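Local coordinates for protein CysE, serine acetyltransferase (PDB 4HZD) that probably transfers the acetyl group of acetyl-coenzyme A to L-serine, giving the O-acetylserine from which cysteine is made, at residues P85-S88 with H89-V93; F108-P111 with V112-K116. All coordinates share one frame; numbering follows the deposited sequence.

How the contacts relate
Both contacts are local, each made of side chains a helical turn apart, and they come in series in the helical N-terminal part of serine acetyltransferase. Contact 1 lies at the start of helix 87-101; contact 2 forms the short helix 109-113 that follows it and the break leading into helix 116-132. Their centres lie 16 Å apart and their nearest atoms about 6 Å, so they do not touch. Helix 87-101 joins them all the same: its start is contact 1, while its later residues Ile95 and Val98 pack on Val112 and Leu115 of contact 2. Contact 1 serves packing within one subunit, whereas contact 2 also reaches a second subunit.

Contact 1. Residues P85-S88 with H89-V93; sequences PEWS and HVLRV
Leu91 lays its CD2 methyl on one face of the Trp87 indole, a CH-pi contact in which that carbon sits 3.6 Å from the centroid of the six-membered ring and only 2° off its normal. The Leu91 branch gets there through an uncommon torsion for a helix, with CG between the backbone N and the carbonyl carbon (chi1 72°). In the backbone, Leu91 N donates to Trp87 O at 2.9 Å, and Val90 N to Glu86 O at 3.0 Å with a nearly straight N-H...O angle of 170°.

Arg92, one turn after Ser88, sends its chain, extended from CG to NE, back to the backbone: NH1 reaches Ser88 O at 2.9 Å. The acceptor lies in the guanidinium plane, at its edge, yet NH1 stands above the carbonyl plane rather than on a lone pair.

Second-shell partners hold these groups. Gln122 accepts a hydrogen bond from Trp87 NE1, which should limit the indole's rotation, while Glu52 bonds Ser88 OG and, as a salt bridge, Arg92 NH1; Asp17 takes NH2. The two carboxylates probably balance the guanidinium charge, leaving NH1 shared between Glu52 and Ser88 O, which ties this ionic cluster to the helix's start.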
ATOM      1  N   PRO A  85     -26.669   1.053 -19.989  1.00 26.25           N
ATOM      2  CA  PRO A  85     -27.391  -0.066 -19.383  1.00 27.35           C
ATOM      3  C   PRO A  85     -27.180  -1.398 -20.086  1.00 26.26           C
ATOM      4  O   PRO A  85     -27.303  -2.450 -19.451  1.00 26.84           O
ATOM      5  CB  PRO A  85     -28.887   0.344 -19.480  1.00 26.97           C
ATOM      6  CG  PRO A  85     -28.908   1.733 -19.989  1.00 27.46           C
ATOM      7  CD  PRO A  85     -27.576   2.079 -20.553  1.00 26.33           C
ATOM      8  N   GLU A  86     -26.888  -1.366 -21.381  1.00 25.18           N
ATOM      9  CA  GLU A  86     -26.646  -2.592 -22.147  1.00 25.92           C
ATOM     10  C   GLU A  86     -25.404  -3.350 -21.634  1.00 24.58           C
ATOM     11  O   GLU A  86     -25.232  -4.533 -21.923  1.00 27.28           O
ATOM     12  CB  GLU A  86     -26.475  -2.274 -23.638  1.00 26.11           C
ATOM     13  CG  GLU A  86     -25.259  -1.402 -23.920  1.00 29.24           C
ATOM     14  CD  GLU A  86     -25.627   0.083 -23.957  1.00 36.04           C
ATOM     15  OE1 GLU A  86     -26.503   0.552 -23.161  1.00 35.40           O
ATOM     16  OE2 GLU A  86     -25.039   0.792 -24.801  1.00 42.19           O
ATOM     17  N   TRP A  87     -24.550  -2.682 -20.866  1.00 23.59           N
ATOM     18  CA  TRP A  87     -23.350  -3.361 -20.338  1.00 24.71           C
ATOM     19  C   TRP A  87     -23.686  -4.578 -19.482  1.00 25.11           C
ATOM     20  O   TRP A  87     -22.974  -5.561 -19.499  1.00 26.32           O
ATOM     21  CB  TRP A  87     -22.401  -2.378 -19.654  1.00 25.47           C
ATOM     22  CG  TRP A  87     -21.135  -3.044 -19.217  1.00 26.34           C
ATOM     23  CD1 TRP A  87     -20.204  -3.697 -20.012  1.00 26.71           C
ATOM     24  CD2 TRP A  87     -20.649  -3.179 -17.847  1.00 26.11           C
ATOM     25  NE1 TRP A  87     -19.195  -4.201 -19.257  1.00 26.32           N
ATOM     26  CE2 TRP A  87     -19.394  -3.921 -17.937  1.00 26.82           C
ATOM     27  CE3 TRP A  87     -21.109  -2.766 -16.598  1.00 26.15           C
ATOM     28  CZ2 TRP A  87     -18.664  -4.262 -16.808  1.00 27.44           C
ATOM     29  CZ3 TRP A  87     -20.361  -3.097 -15.459  1.00 29.33           C
ATOM     30  CH2 TRP A  87     -19.158  -3.816 -15.565  1.00 29.76           C
ATOM     31  N   SER A  88     -24.797  -4.523 -18.754  1.00 26.36           N
ATOM     32  CA  SER A  88     -25.325  -5.677 -18.017  1.00 26.74           C
ATOM     33  C   SER A  88     -25.489  -6.933 -18.859  1.00 25.94           C
ATOM     34  O   SER A  88     -25.111  -8.012 -18.435  1.00 25.42           O
ATOM     35  CB  SER A  88     -26.674  -5.326 -17.371  1.00 27.66           C
ATOM     36  OG  SER A  88     -26.495  -4.419 -16.306  1.00 28.32           O
ATOM     37  N   HIS A  89     -26.075  -6.808 -20.044  1.00 26.37           N
ATOM     38  CA  HIS A  89     -26.177  -7.949 -20.962  1.00 27.19           C
ATOM     39  C   HIS A  89     -24.839  -8.301 -21.629  1.00 25.60           C
ATOM     40  O   HIS A  89     -24.491  -9.496 -21.747  1.00 25.35           O
ATOM     41  CB  HIS A  89     -27.244  -7.665 -22.014  1.00 26.99           C
ATOM     42  CG  HIS A  89     -27.173  -8.574 -23.222  1.00 28.59           C
ATOM     43  ND1 HIS A  89     -27.638  -9.827 -23.206  1.00 30.89           N
ATOM     44  CD2 HIS A  89     -26.660  -8.359 -24.508  1.00 30.60           C
ATOM     45  CE1 HIS A  89     -27.437 -10.400 -24.415  1.00 31.19           C
ATOM     46  NE2 HIS A  89     -26.843  -9.497 -25.210  1.00 31.82           N
ATOM     47  N   VAL A  90     -24.089  -7.270 -22.057  1.00 24.22           N
ATOM     48  CA  VAL A  90     -22.798  -7.480 -22.729  1.00 23.29           C
ATOM     49  C   VAL A  90     -21.868  -8.306 -21.826  1.00 23.74           C
ATOM     50  O   VAL A  90     -21.284  -9.302 -22.281  1.00 24.29           O
ATOM     51  CB  VAL A  90     -22.125  -6.156 -23.152  1.00 24.44           C
ATOM     52  CG1 VAL A  90     -20.707  -6.379 -23.648  1.00 24.22           C
ATOM     53  CG2 VAL A  90     -22.943  -5.405 -24.210  1.00 23.44           C
ATOM     54  N   LEU A  91     -21.757  -7.946 -20.544  1.00 22.73           N
ATOM     55  CA  LEU A  91     -20.784  -8.642 -19.671  1.00 24.30           C
ATOM     56  C   LEU A  91     -21.201 -10.115 -19.437  1.00 22.23           C
ATOM     57  O   LEU A  91     -20.358 -11.001 -19.309  1.00 24.51           O
ATOM     58  CB  LEU A  91     -20.560  -7.875 -18.338  1.00 25.76           C
ATOM     59  CG  LEU A  91     -21.669  -7.862 -17.290  1.00 26.56           C
ATOM     60  CD1 LEU A  91     -21.636  -9.154 -16.494  1.00 29.13           C
ATOM     61  CD2 LEU A  91     -21.601  -6.642 -16.365  1.00 27.71           C
ATOM     62  N   ARG A  92     -22.503 -10.350 -19.351  1.00 23.20           N
ATOM     63  CA  ARG A  92     -23.088 -11.692 -19.259  1.00 22.12           C
ATOM     64  C   ARG A  92     -22.849 -12.557 -20.517  1.00 22.32           C
ATOM     65  O   ARG A  92     -22.557 -13.760 -20.406  1.00 22.79           O
ATOM     66  CB  ARG A  92     -24.598 -11.608 -18.923  1.00 23.89           C
ATOM     67  CG  ARG A  92     -24.898 -11.514 -17.407  1.00 23.94           C
ATOM     68  CD  ARG A  92     -26.350 -11.099 -17.127  1.00 24.85           C
ATOM     69  NE  ARG A  92     -26.612 -10.806 -15.703  1.00 24.99           N
ATOM     70  CZ  ARG A  92     -26.348  -9.642 -15.081  1.00 26.78           C
ATOM     71  NH1 ARG A  92     -25.756  -8.630 -15.712  1.00 26.69           N
ATOM     72  NH2 ARG A  92     -26.660  -9.496 -13.794  1.00 26.94           N
ATOM     73  N   VAL A  93     -22.978 -11.964 -21.696  1.00 23.41           N
ATOM     74  CA  VAL A  93     -22.629 -12.696 -22.930  1.00 24.95           C
ATOM     75  C   VAL A  93     -21.103 -12.964 -22.998  1.00 25.17           C
ATOM     76  O   VAL A  93     -20.673 -14.041 -23.432  1.00 23.87           O
ATOM     77  CB  VAL A  93     -23.186 -12.056 -24.222  1.00 27.44           C
ATOM     78  CG1 VAL A  93     -24.705 -12.007 -24.165  1.00 29.37           C
ATOM     79  CG2 VAL A  93     -22.664 -10.659 -24.437  1.00 30.48           C
TER

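Contact 2. Residues F108-P111 with V112-K116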
ATOM      1  N   PHE A 108     -18.872 -20.093 -14.197  1.00 26.50           N
ATOM      2  CA  PHE A 108     -19.146 -18.696 -14.526  1.00 24.93           C
ATOM      3  C   PHE A 108     -18.261 -17.735 -13.708  1.00 24.25           C
ATOM      4  O   PHE A 108     -17.897 -16.626 -14.165  1.00 22.11           O
ATOM      5  CB  PHE A 108     -20.617 -18.375 -14.263  1.00 26.24           C
ATOM      6  CG  PHE A 108     -21.562 -19.079 -15.176  1.00 27.46           C
ATOM      7  CD1 PHE A 108     -21.428 -18.969 -16.556  1.00 28.01           C
ATOM      8  CD2 PHE A 108     -22.598 -19.837 -14.667  1.00 30.12           C
ATOM      9  CE1 PHE A 108     -22.281 -19.621 -17.420  1.00 30.53           C
ATOM     10  CE2 PHE A 108     -23.466 -20.497 -15.533  1.00 34.32           C
ATOM     11  CZ  PHE A 108     -23.309 -20.379 -16.914  1.00 28.45           C
ATOM     12  N   MET A 109     -17.893 -18.174 -12.508  1.00 22.74           N
ATOM     13  CA  MET A 109     -17.063 -17.346 -11.600  1.00 26.14           C
ATOM     14  C   MET A 109     -15.608 -17.200 -12.091  1.00 25.57           C
ATOM     15  O   MET A 109     -14.929 -16.217 -11.747  1.00 25.02           O
ATOM     16  CB  MET A 109     -17.071 -17.971 -10.199  1.00 25.55           C
ATOM     17  CG  MET A 109     -16.417 -17.099  -9.139  1.00 27.79           C
ATOM     18  SD  MET A 109     -16.792 -17.737  -7.500  1.00 25.86           S
ATOM     19  CE  MET A 109     -15.595 -19.001  -7.175  1.00 24.32           C
ATOM     20  N   ASP A 110     -15.136 -18.166 -12.898  1.00 25.88           N
ATOM     21  CA  ASP A 110     -13.728 -18.180 -13.335  1.00 24.74           C
ATOM     22  C   ASP A 110     -13.333 -16.909 -14.105  1.00 22.64           C
ATOM     23  O   ASP A 110     -12.349 -16.281 -13.746  1.00 24.02           O
ATOM     24  CB  ASP A 110     -13.332 -19.492 -14.082  1.00 26.51           C
ATOM     25  CG  ASP A 110     -13.476 -20.742 -13.202  1.00 27.53           C
ATOM     26  OD1 ASP A 110     -13.318 -20.654 -11.973  1.00 32.19           O
ATOM     27  OD2 ASP A 110     -13.788 -21.818 -13.727  1.00 30.93           O
ATOM     28  N   PRO A 111     -14.085 -16.518 -15.163  1.00 21.79           N
ATOM     29  CA  PRO A 111     -13.703 -15.215 -15.776  1.00 21.40           C
ATOM     30  C   PRO A 111     -13.835 -13.985 -14.845  1.00 21.82           C
ATOM     31  O   PRO A 111     -12.977 -13.068 -14.878  1.00 22.15           O
ATOM     32  CB  PRO A 111     -14.676 -15.068 -16.967  1.00 21.62           C
ATOM     33  CG  PRO A 111     -15.780 -16.093 -16.714  1.00 20.41           C
ATOM     34  CD  PRO A 111     -15.108 -17.216 -15.967  1.00 21.05           C
ATOM     35  N   VAL A 112     -14.905 -13.952 -14.061  1.00 20.90           N
ATOM     36  CA  VAL A 112     -15.156 -12.822 -13.180  1.00 23.23           C
ATOM     37  C   VAL A 112     -13.969 -12.605 -12.242  1.00 23.17           C
ATOM     38  O   VAL A 112     -13.465 -11.468 -12.095  1.00 21.26           O
ATOM     39  CB  VAL A 112     -16.455 -13.021 -12.390  1.00 23.12           C
ATOM     40  CG1 VAL A 112     -16.616 -11.909 -11.355  1.00 22.46           C
ATOM     41  CG2 VAL A 112     -17.632 -13.044 -13.359  1.00 24.23           C
ATOM     42  N   LEU A 113     -13.445 -13.684 -11.672  1.00 21.60           N
ATOM     43  CA  LEU A 113     -12.361 -13.465 -10.689  1.00 22.19           C
ATOM     44  C   LEU A 113     -10.960 -13.491 -11.264  1.00 23.00           C
ATOM     45  O   LEU A 113     -10.092 -12.802 -10.751  1.00 23.15           O
ATOM     46  CB  LEU A 113     -12.425 -14.510  -9.577  1.00 21.23           C
ATOM     47  CG  LEU A 113     -13.679 -14.488  -8.730  1.00 21.80           C
ATOM     48  CD1 LEU A 113     -13.565 -15.719  -7.834  1.00 22.50           C
ATOM     49  CD2 LEU A 113     -13.764 -13.195  -7.923  1.00 20.42           C
ATOM     50  N   TYR A 114     -10.740 -14.316 -12.301  1.00 22.09           N
ATOM     51  CA  TYR A 114      -9.376 -14.773 -12.632  1.00 21.84           C
ATOM     52  C   TYR A 114      -8.834 -14.363 -14.007  1.00 21.22           C
ATOM     53  O   TYR A 114      -7.641 -14.041 -14.156  1.00 20.55           O
ATOM     54  CB  TYR A 114      -9.205 -16.292 -12.383  1.00 19.89           C
ATOM     55  CG  TYR A 114      -9.604 -16.720 -10.988  1.00 22.23           C
ATOM     56  CD1 TYR A 114      -9.015 -16.133  -9.856  1.00 22.30           C
ATOM     57  CD2 TYR A 114     -10.624 -17.677 -10.783  1.00 20.98           C
ATOM     58  CE1 TYR A 114      -9.422 -16.480  -8.568  1.00 22.73           C
ATOM     59  CE2 TYR A 114     -11.017 -18.045  -9.500  1.00 22.66           C
ATOM     60  CZ  TYR A 114     -10.393 -17.462  -8.393  1.00 21.97           C
ATOM     61  OH  TYR A 114     -10.792 -17.794  -7.116  1.00 21.77           O
ATOM     62  N   LEU A 115      -9.704 -14.338 -15.008  1.00 21.21           N
ATOM     63  CA  LEU A 115      -9.186 -14.310 -16.366  1.00 22.06           C
ATOM     64  C   LEU A 115      -8.974 -12.893 -16.887  1.00 19.89           C
ATOM     65  O   LEU A 115      -9.925 -12.125 -17.107  1.00 17.88           O
ATOM     66  CB  LEU A 115      -9.983 -15.209 -17.309  1.00 22.72           C
ATOM     67  CG  LEU A 115     -10.258 -16.587 -16.681  1.00 23.07           C
ATOM     68  CD1 LEU A 115     -11.333 -17.329 -17.471  1.00 25.56           C
ATOM     69  CD2 LEU A 115      -8.980 -17.411 -16.498  1.00 23.51           C
ATOM     70  N   LYS A 116      -7.702 -12.547 -17.047  1.00 18.85           N
ATOM     71  CA  LYS A 116      -7.331 -11.176 -17.408  1.00 19.04           C
ATOM     72  C   LYS A 116      -7.869 -10.765 -18.774  1.00 20.26           C
ATOM     73  O   LYS A 116      -8.149  -9.598 -18.993  1.00 21.40           O
ATOM     74  CB  LYS A 116      -5.796 -10.948 -17.281  1.00 19.29           C
ATOM     75  CG  LYS A 116      -4.962 -11.617 -18.362  1.00 18.00           C
ATOM     76  CD  LYS A 116      -3.461 -11.561 -18.025  1.00 18.80           C
ATOM     77  CE  LYS A 116      -2.630 -11.881 -19.272  1.00 20.17           C
ATOM     78  NZ  LYS A 116      -1.196 -12.112 -18.898  1.00 18.98           N
TER
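Leu113 N donates to Met109 O at 2.9 Å, and Tyr114 N to Asp110 O, also at 2.9 Å but more bent, with an N-H...O angle of 143°; these backbone hydrogen bonds hold the short helix 109-113 together. Against the same backbone, the CG2 methyl of Val112 rests 3.7 Å from the carbonyl oxygen Phe108 O.

Apolar contacts follow the same spacing. The CD1 methyl of Leu113 presses on Met109 CG at 3.4 Å, tighter than usual for two carbons; the same methyl lies near SD, and the bend at chi3 (84°) brings CE near it too. Past the last helical turn, Leu115 folds back over the proline: its CD1 lies 3.6 Å from Pro111 CA and 4.1 Å from Pro111 CD. Leu41 and Thr44 of helix 38-46 pack on Leu113, and Ile23 of helix 18-33 on Val112.

Polar and aromatic groups make up the remaining class. Asp110 and Tyr114 approach at a slant, carboxylate and ring planes 35° apart, with OD1 4.2 Å from CD2. Their polar ends have their strongest partners elsewhere: Arg107 forms a salt bridge with Asp110 OD1, and Tyr114 OH is hydrogen-bonded to Asp137 of the second subunit. Leu113 CB rests over the centre of the Tyr114 ring, 3.5 Å above its plane. Ser144 of the second subunit bonds Tyr114 O, bringing the backbone here into the interface as well.

The whole is a short helix followed at once by a break of two residues, Tyr114 and Leu115, the latter at the N-cap position of helix 116-132: a link between two consecutive helices of the alpha-helical N-terminal region of serine acetyltransferases, placed here against a neighbouring subunit.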